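Long-range contact in hypothetical conserved protein TTC0263 (Thermus thermophilus, PDB 2PL2), which is of unknown function but belongs to the tetratricopeptide repeat family, whose all-helical fold stacks antiparallel helix pairs: residues A[16-29]-A[41-53]. Residues are numbered along the deposited sequence; the frame is centred on the assembly and turned at random.
Sequences YALGRYDAALTLFE and ALYWLARTQLKLG
F28 lies flat on the start of the W44 side chain: CB of W44 stands over the centre of the phenyl face, 3.6 Å from the ring centroid. The indole ring itself, nearly parallel to F28 but slid away, turns its edge onto one face of Y16, the planes 61° apart, with W44 CZ3 3.4 Å from Y16 CD2. Behind this aromatic cluster, T48 fits as a knob among Y16, A24, L25 and F28, where the helical segments 21-29 and 41-51 run roughly antiparallel, their axes 9.1 Å apart at closest. Its methyl CG2 touches Y21 O, while OG1 meets the edge of F28 and bonds back to W44 O at 2.8 Å, which satisfies a buried hydroxyl within its own helix; T48 N reaches the same carbonyl from the opposite face. L25 CD1 packs on L45 CD1 at 3.4 Å, and toward the C-terminal end of helix 39-51 L52 CD2 meets Y21 CB.

At the polar edge, exposed K51 lays its CG over the face of Y21, 3.9 Å from the centroid. Bends at chi2 (-66°) and chi4 (57°) then bring NZ to donate a 2.6 Å hydrogen bond to Y16 OH; the R47 guanidinium turns one face to that hydroxyl without a hydrogen bond. Y16 plugs between W44, R47, T48 and K51, with Y21 CE1 over its other face, and so joins helices 6-17, 21-32 and 39-51; two cationic groups beside the hydroxyl would tend to lower its pKa.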
ATOM      1  N   TYR A  16      -2.980 -11.610   8.948  1.00 27.25           N
ATOM      2  CA  TYR A  16      -3.219 -10.202   8.685  1.00 26.66           C
ATOM      3  C   TYR A  16      -2.242  -9.408   9.531  1.00 26.63           C
ATOM      4  O   TYR A  16      -1.600  -8.494   9.040  1.00 27.05           O
ATOM      5  CB  TYR A  16      -4.667  -9.799   9.022  1.00 27.80           C
ATOM      6  CG  TYR A  16      -4.933  -8.310   8.856  1.00 27.73           C
ATOM      7  CD1 TYR A  16      -5.285  -7.767   7.620  1.00 29.89           C
ATOM      8  CD2 TYR A  16      -4.753  -7.435   9.919  1.00 29.03           C
ATOM      9  CE1 TYR A  16      -5.448  -6.380   7.456  1.00 30.04           C
ATOM     10  CE2 TYR A  16      -4.908  -6.058   9.765  1.00 29.14           C
ATOM     11  CZ  TYR A  16      -5.249  -5.538   8.536  1.00 30.15           C
ATOM     12  OH  TYR A  16      -5.359  -4.174   8.401  1.00 30.98           O
ATOM     13  N   ALA A  17      -2.131  -9.769  10.810  1.00 26.91           N
ATOM     14  CA  ALA A  17      -1.218  -9.091  11.738  1.00 25.51           C
ATOM     15  C   ALA A  17       0.229  -9.264  11.289  1.00 26.79           C
ATOM     16  O   ALA A  17       1.094  -8.459  11.638  1.00 28.71           O
ATOM     17  CB  ALA A  17      -1.385  -9.641  13.160  1.00 24.82           C
ATOM     18  N   LEU A  18       0.490 -10.322  10.526  1.00 24.10           N
ATOM     19  CA  LEU A  18       1.834 -10.566  10.019  1.00 21.75           C
ATOM     20  C   LEU A  18       2.082  -9.804   8.711  1.00 22.52           C
ATOM     21  O   LEU A  18       3.177  -9.837   8.160  1.00 23.06           O
ATOM     22  CB  LEU A  18       2.069 -12.070   9.816  1.00 18.35           C
ATOM     23  CG  LEU A  18       1.973 -12.898  11.102  1.00 17.61           C
ATOM     24  CD1 LEU A  18       2.425 -14.302  10.861  1.00 18.43           C
ATOM     25  CD2 LEU A  18       2.849 -12.249  12.181  1.00 15.64           C
ATOM     26  N   GLY A  19       1.061  -9.106   8.218  1.00 22.73           N
ATOM     27  CA  GLY A  19       1.218  -8.334   6.992  1.00 22.59           C
ATOM     28  C   GLY A  19       1.055  -9.096   5.683  1.00 23.27           C
ATOM     29  O   GLY A  19       1.291  -8.540   4.604  1.00 24.50           O
ATOM     30  N   ARG A  20       0.660 -10.361   5.760  1.00 22.60           N
ATOM     31  CA  ARG A  20       0.468 -11.170   4.558  1.00 25.01           C
ATOM     32  C   ARG A  20      -1.025 -11.109   4.201  1.00 26.61           C
ATOM     33  O   ARG A  20      -1.796 -12.032   4.480  1.00 25.07           O
ATOM     34  CB  ARG A  20       0.906 -12.615   4.828  1.00 26.02           C
ATOM     35  CG  ARG A  20       2.244 -12.738   5.591  1.00 26.91           C
ATOM     36  CD  ARG A  20       3.387 -12.031   4.862  1.00 26.50           C
ATOM     37  NE  ARG A  20       3.566 -12.595   3.526  1.00 24.00           N
ATOM     38  CZ  ARG A  20       3.582 -11.885   2.399  1.00 23.61           C
ATOM     39  NH1 ARG A  20       3.435 -10.564   2.439  1.00 20.27           N
ATOM     40  NH2 ARG A  20       3.725 -12.502   1.225  1.00 22.44           N
ATOM     41  N   TYR A  21      -1.416  -9.997   3.591  1.00 26.90           N
ATOM     42  CA  TYR A  21      -2.798  -9.756   3.230  1.00 28.67           C
ATOM     43  C   TYR A  21      -3.339 -10.681   2.154  1.00 30.40           C
ATOM     44  O   TYR A  21      -4.425 -11.233   2.309  1.00 31.28           O
ATOM     45  CB  TYR A  21      -2.947  -8.296   2.837  1.00 28.05           C
ATOM     46  CG  TYR A  21      -2.297  -7.369   3.849  1.00 28.29           C
ATOM     47  CD1 TYR A  21      -2.599  -7.460   5.215  1.00 26.73           C
ATOM     48  CD2 TYR A  21      -1.375  -6.406   3.444  1.00 28.08           C
ATOM     49  CE1 TYR A  21      -2.000  -6.617   6.142  1.00 25.07           C
ATOM     50  CE2 TYR A  21      -0.768  -5.554   4.365  1.00 27.36           C
ATOM     51  CZ  TYR A  21      -1.083  -5.663   5.710  1.00 26.89           C
ATOM     52  OH  TYR A  21      -0.465  -4.816   6.613  1.00 26.97           O
ATOM     53  N   ASP A  22      -2.589 -10.869   1.076  1.00 31.42           N
ATOM     54  CA  ASP A  22      -3.032 -11.765   0.017  1.00 31.33           C
ATOM     55  C   ASP A  22      -3.413 -13.129   0.564  1.00 30.82           C
ATOM     56  O   ASP A  22      -4.383 -13.729   0.114  1.00 33.53           O
ATOM     57  CB  ASP A  22      -1.957 -11.922  -1.061  1.00 31.94           C
ATOM     58  CG  ASP A  22      -2.060 -10.862  -2.127  1.00 34.89           C
ATOM     59  OD1 ASP A  22      -3.151 -10.716  -2.718  1.00 37.55           O
ATOM     60  OD2 ASP A  22      -1.055 -10.170  -2.378  1.00 39.87           O
ATOM     61  N   ALA A  23      -2.649 -13.629   1.527  1.00 29.62           N
ATOM     62  CA  ALA A  23      -2.968 -14.926   2.123  1.00 30.16           C
ATOM     63  C   ALA A  23      -4.146 -14.750   3.075  1.00 30.38           C
ATOM     64  O   ALA A  23      -4.956 -15.660   3.253  1.00 29.62           O
ATOM     65  CB  ALA A  23      -1.762 -15.484   2.886  1.00 27.72           C
ATOM     66  N   ALA A  24      -4.232 -13.565   3.676  1.00 30.82           N
ATOM     67  CA  ALA A  24      -5.299 -13.251   4.620  1.00 32.38           C
ATOM     68  C   ALA A  24      -6.659 -13.267   3.920  1.00 32.22           C
ATOM     69  O   ALA A  24      -7.625 -13.847   4.423  1.00 31.19           O
ATOM     70  CB  ALA A  24      -5.046 -11.877   5.256  1.00 29.37           C
ATOM     71  N   LEU A  25      -6.709 -12.636   2.749  1.00 32.58           N
ATOM     72  CA  LEU A  25      -7.930 -12.537   1.958  1.00 33.41           C
ATOM     73  C   LEU A  25      -8.584 -13.888   1.688  1.00 34.23           C
ATOM     74  O   LEU A  25      -9.769 -14.067   1.954  1.00 33.48           O
ATOM     75  CB  LEU A  25      -7.642 -11.859   0.623  1.00 33.45           C
ATOM     76  CG  LEU A  25      -8.907 -11.612  -0.206  1.00 33.99           C
ATOM     77  CD1 LEU A  25      -9.583 -10.336   0.310  1.00 34.15           C
ATOM     78  CD2 LEU A  25      -8.558 -11.455  -1.669  1.00 31.13           C
ATOM     79  N   THR A  26      -7.805 -14.833   1.168  1.00 33.53           N
ATOM     80  CA  THR A  26      -8.312 -16.157   0.848  1.00 34.84           C
ATOM     81  C   THR A  26      -8.871 -16.897   2.061  1.00 35.01           C
ATOM     82  O   THR A  26      -9.858 -17.632   1.954  1.00 36.00           O
ATOM     83  CB  THR A  26      -7.216 -17.021   0.163  1.00 37.10           C
ATOM     84  OG1 THR A  26      -6.197 -17.354   1.110  1.00 41.18           O
ATOM     85  CG2 THR A  26      -6.584 -16.262  -0.995  1.00 35.14           C
ATOM     86  N   LEU A  27      -8.253 -16.704   3.221  1.00 35.08           N
ATOM     87  CA  LEU A  27      -8.730 -17.362   4.436  1.00 34.09           C
ATOM     88  C   LEU A  27     -10.057 -16.765   4.884  1.00 35.03           C
ATOM     89  O   LEU A  27     -10.946 -17.480   5.325  1.00 33.86           O
ATOM     90  CB  LEU A  27      -7.699 -17.237   5.557  1.00 34.42           C
ATOM     91  CG  LEU A  27      -6.459 -18.125   5.402  1.00 34.31           C
ATOM     92  CD1 LEU A  27      -5.393 -17.667   6.383  1.00 33.38           C
ATOM     93  CD2 LEU A  27      -6.821 -19.581   5.641  1.00 33.07           C
ATOM     94  N   PHE A  28     -10.178 -15.445   4.770  1.00 34.73           N
ATOM     95  CA  PHE A  28     -11.401 -14.750   5.155  1.00 34.98           C
ATOM     96  C   PHE A  28     -12.552 -15.101   4.208  1.00 36.13           C
ATOM     97  O   PHE A  28     -13.729 -14.990   4.569  1.00 36.01           O
ATOM     98  CB  PHE A  28     -11.177 -13.227   5.171  1.00 31.60           C
ATOM     99  CG  PHE A  28     -10.221 -12.768   6.237  1.00 30.39           C
ATOM    100  CD1 PHE A  28     -10.224 -13.368   7.498  1.00 28.49           C
ATOM    101  CD2 PHE A  28      -9.316 -11.741   5.989  1.00 28.32           C
ATOM    102  CE1 PHE A  28      -9.340 -12.954   8.484  1.00 26.06           C
ATOM    103  CE2 PHE A  28      -8.435 -11.326   6.974  1.00 25.77           C
ATOM    104  CZ  PHE A  28      -8.447 -11.934   8.220  1.00 25.33           C
ATOM    105  N   GLU A  29     -12.206 -15.511   2.990  1.00 36.34           N
ATOM    106  CA  GLU A  29     -13.213 -15.891   2.023  1.00 35.98           C
ATOM    107  C   GLU A  29     -13.730 -17.268   2.428  1.00 36.97           C
ATOM    108  O   GLU A  29     -14.938 -17.507   2.432  1.00 38.02           O
ATOM    109  CB  GLU A  29     -12.617 -15.861   0.613  1.00 33.73           C
ATOM    110  CG  GLU A  29     -12.194 -14.447   0.237  1.00 30.12           C
ATOM    111  CD  GLU A  29     -11.460 -14.329  -1.085  1.00 32.08           C
ATOM    112  OE1 GLU A  29     -10.634 -15.217  -1.404  1.00 32.21           O
ATOM    113  OE2 GLU A  29     -11.687 -13.323  -1.794  1.00 30.11           O
ATOM    114  N   ALA A  41     -16.043 -11.725   9.911  1.00 33.64           N
ATOM    115  CA  ALA A  41     -15.281 -12.149   8.739  1.00 32.25           C
ATOM    116  C   ALA A  41     -15.317 -11.044   7.675  1.00 31.61           C
ATOM    117  O   ALA A  41     -14.274 -10.714   7.096  1.00 31.96           O
ATOM    118  CB  ALA A  41     -15.842 -13.455   8.178  1.00 31.03           C
ATOM    119  N   LEU A  42     -16.504 -10.467   7.445  1.00 30.18           N
ATOM    120  CA  LEU A  42     -16.700  -9.388   6.462  1.00 29.46           C
ATOM    121  C   LEU A  42     -15.864  -8.177   6.823  1.00 28.92           C
ATOM    122  O   LEU A  42     -15.371  -7.452   5.959  1.00 26.60           O
ATOM    123  CB  LEU A  42     -18.167  -8.940   6.416  1.00 30.30           C
ATOM    124  CG  LEU A  42     -19.251  -9.723   5.682  1.00 34.55           C
ATOM    125  CD1 LEU A  42     -20.612  -9.066   5.946  1.00 34.39           C
ATOM    126  CD2 LEU A  42     -18.957  -9.741   4.188  1.00 34.18           C
ATOM    127  N   TYR A  43     -15.760  -7.934   8.122  1.00 29.52           N
ATOM    128  CA  TYR A  43     -14.975  -6.819   8.628  1.00 29.79           C
ATOM    129  C   TYR A  43     -13.509  -7.045   8.248  1.00 27.47           C
ATOM    130  O   TYR A  43     -12.886  -6.190   7.618  1.00 24.29           O
ATOM    131  CB  TYR A  43     -15.097  -6.725  10.156  1.00 30.53           C
ATOM    132  CG  TYR A  43     -13.959  -5.955  10.807  1.00 31.89           C
ATOM    133  CD1 TYR A  43     -13.866  -4.570  10.691  1.00 32.49           C
ATOM    134  CD2 TYR A  43     -12.974  -6.624  11.532  1.00 31.60           C
ATOM    135  CE1 TYR A  43     -12.819  -3.865  11.288  1.00 34.16           C
ATOM    136  CE2 TYR A  43     -11.925  -5.937  12.123  1.00 32.64           C
ATOM    137  CZ  TYR A  43     -11.851  -4.557  12.003  1.00 33.52           C
ATOM    138  OH  TYR A  43     -10.804  -3.884  12.601  1.00 32.15           O
ATOM    139  N   TRP A  44     -12.973  -8.200   8.635  1.00 26.81           N
ATOM    140  CA  TRP A  44     -11.583  -8.518   8.343  1.00 28.88           C
ATOM    141  C   TRP A  44     -11.340  -8.589   6.844  1.00 30.79           C
ATOM    142  O   TRP A  44     -10.318  -8.105   6.353  1.00 31.35           O
ATOM    143  CB  TRP A  44     -11.181  -9.825   9.012  1.00 28.19           C
ATOM    144  CG  TRP A  44     -10.883  -9.644  10.457  1.00 31.46           C
ATOM    145  CD1 TRP A  44     -11.599 -10.126  11.516  1.00 31.41           C
ATOM    146  CD2 TRP A  44      -9.802  -8.884  11.018  1.00 31.49           C
ATOM    147  NE1 TRP A  44     -11.032  -9.710  12.701  1.00 31.49           N
ATOM    148  CE2 TRP A  44      -9.933  -8.948  12.422  1.00 31.74           C
ATOM    149  CE3 TRP A  44      -8.745  -8.158  10.466  1.00 30.46           C
ATOM    150  CZ2 TRP A  44      -9.037  -8.305  13.282  1.00 31.73           C
ATOM    151  CZ3 TRP A  44      -7.856  -7.516  11.325  1.00 31.53           C
ATOM    152  CH2 TRP A  44      -8.009  -7.593  12.715  1.00 30.86           C
ATOM    153  N   LEU A  45     -12.287  -9.184   6.125  1.00 30.87           N
ATOM    154  CA  LEU A  45     -12.198  -9.288   4.678  1.00 31.27           C
ATOM    155  C   LEU A  45     -12.051  -7.887   4.102  1.00 31.22           C
ATOM    156  O   LEU A  45     -11.158  -7.623   3.300  1.00 31.85           O
ATOM    157  CB  LEU A  45     -13.464  -9.931   4.108  1.00 33.28           C
ATOM    158  CG  LEU A  45     -13.560  -9.884   2.580  1.00 34.87           C
ATOM    159  CD1 LEU A  45     -12.546 -10.836   1.973  1.00 34.29           C
ATOM    160  CD2 LEU A  45     -14.971 -10.252   2.138  1.00 34.67           C
ATOM    161  N   ALA A  46     -12.943  -6.995   4.512  1.00 30.97           N
ATOM    162  CA  ALA A  46     -12.918  -5.620   4.045  1.00 30.08           C
ATOM    163  C   ALA A  46     -11.587  -4.948   4.380  1.00 29.18           C
ATOM    164  O   ALA A  46     -11.020  -4.245   3.549  1.00 27.67           O
ATOM    165  CB  ALA A  46     -14.074  -4.837   4.666  1.00 29.18           C
ATOM    166  N   ARG A  47     -11.104  -5.149   5.605  1.00 30.17           N
ATOM    167  CA  ARG A  47      -9.842  -4.552   6.031  1.00 30.50           C
ATOM    168  C   ARG A  47      -8.725  -5.017   5.115  1.00 29.52           C
ATOM    169  O   ARG A  47      -7.887  -4.224   4.681  1.00 28.43           O
ATOM    170  CB  ARG A  47      -9.512  -4.931   7.475  1.00 31.71           C
ATOM    171  CG  ARG A  47     -10.188  -4.069   8.523  1.00 36.04           C
ATOM    172  CD  ARG A  47      -9.578  -4.308   9.892  1.00 39.14           C
ATOM    173  NE  ARG A  47      -8.324  -3.580  10.102  1.00 41.91           N
ATOM    174  CZ  ARG A  47      -7.539  -3.736  11.165  1.00 42.20           C
ATOM    175  NH1 ARG A  47      -7.877  -4.598  12.115  1.00 41.57           N
ATOM    176  NH2 ARG A  47      -6.417  -3.033  11.284  1.00 41.74           N
ATOM    177  N   THR A  48      -8.724  -6.307   4.817  1.00 29.09           N
ATOM    178  CA  THR A  48      -7.717  -6.876   3.941  1.00 30.69           C
ATOM    179  C   THR A  48      -7.843  -6.326   2.511  1.00 33.20           C
ATOM    180  O   THR A  48      -6.837  -6.134   1.828  1.00 35.51           O
ATOM    181  CB  THR A  48      -7.833  -8.395   3.922  1.00 29.21           C
ATOM    182  OG1 THR A  48      -7.900  -8.877   5.271  1.00 25.16           O
ATOM    183  CG2 THR A  48      -6.625  -9.007   3.223  1.00 30.23           C
ATOM    184  N   GLN A  49      -9.071  -6.060   2.072  1.00 32.84           N
ATOM    185  CA  GLN A  49      -9.308  -5.520   0.738  1.00 32.23           C
ATOM    186  C   GLN A  49      -8.746  -4.108   0.605  1.00 34.72           C
ATOM    187  O   GLN A  49      -8.212  -3.738  -0.439  1.00 34.72           O
ATOM    188  CB  GLN A  49     -10.811  -5.514   0.429  1.00 32.49           C
ATOM    189  CG  GLN A  49     -11.436  -6.912   0.375  1.00 31.63           C
ATOM    190  CD  GLN A  49     -12.918  -6.889   0.074  1.00 32.12           C
ATOM    191  OE1 GLN A  49     -13.677  -6.168   0.719  1.00 33.28           O
ATOM    192  NE2 GLN A  49     -13.343  -7.690  -0.901  1.00 31.50           N
ATOM    193  N   LEU A  50      -8.873  -3.311   1.664  1.00 36.56           N
ATOM    194  CA  LEU A  50      -8.352  -1.945   1.641  1.00 36.94           C
ATOM    195  C   LEU A  50      -6.833  -2.017   1.461  1.00 38.16           C
ATOM    196  O   LEU A  50      -6.259  -1.269   0.676  1.00 37.99           O
ATOM    197  CB  LEU A  50      -8.696  -1.218   2.949  1.00 36.36           C
ATOM    198  CG  LEU A  50     -10.139  -0.755   3.202  1.00 36.31           C
ATOM    199  CD1 LEU A  50     -10.350  -0.526   4.690  1.00 35.63           C
ATOM    200  CD2 LEU A  50     -10.427   0.519   2.414  1.00 36.20           C
ATOM    201  N   LYS A  51      -6.196  -2.932   2.192  1.00 38.10           N
ATOM    202  CA  LYS A  51      -4.751  -3.124   2.119  1.00 36.95           C
ATOM    203  C   LYS A  51      -4.340  -3.565   0.719  1.00 35.86           C
ATOM    204  O   LYS A  51      -3.318  -3.131   0.203  1.00 36.16           O
ATOM    205  CB  LYS A  51      -4.295  -4.172   3.148  1.00 37.26           C
ATOM    206  CG  LYS A  51      -4.316  -3.682   4.581  1.00 35.94           C
ATOM    207  CD  LYS A  51      -3.290  -2.563   4.793  1.00 34.31           C
ATOM    208  CE  LYS A  51      -3.575  -1.745   6.056  1.00 37.39           C
ATOM    209  NZ  LYS A  51      -3.640  -2.562   7.307  1.00 38.38           N
ATOM    210  N   LEU A  52      -5.146  -4.423   0.099  1.00 35.28           N
ATOM    211  CA  LEU A  52      -4.850  -4.904  -1.249  1.00 33.73           C
ATOM    212  C   LEU A  52      -5.367  -3.945  -2.326  1.00 34.08           C
ATOM    213  O   LEU A  52      -5.541  -4.327  -3.478  1.00 35.76           O
ATOM    214  CB  LEU A  52      -5.446  -6.304  -1.455  1.00 29.64           C
ATOM    215  CG  LEU A  52      -4.932  -7.408  -0.523  1.00 28.78           C
ATOM    216  CD1 LEU A  52      -5.560  -8.753  -0.890  1.00 24.91           C
ATOM    217  CD2 LEU A  52      -3.407  -7.478  -0.619  1.00 28.57           C
ATOM    218  N   GLY A  53      -5.619  -2.700  -1.946  1.00 33.93           N
ATOM    219  CA  GLY A  53      -6.105  -1.717  -2.902  1.00 34.08           C
ATOM    220  C   GLY A  53      -7.477  -1.970  -3.516  1.00 33.75           C
ATOM    221  O   GLY A  53      -7.847  -1.304  -4.485  1.00 33.69           O
TER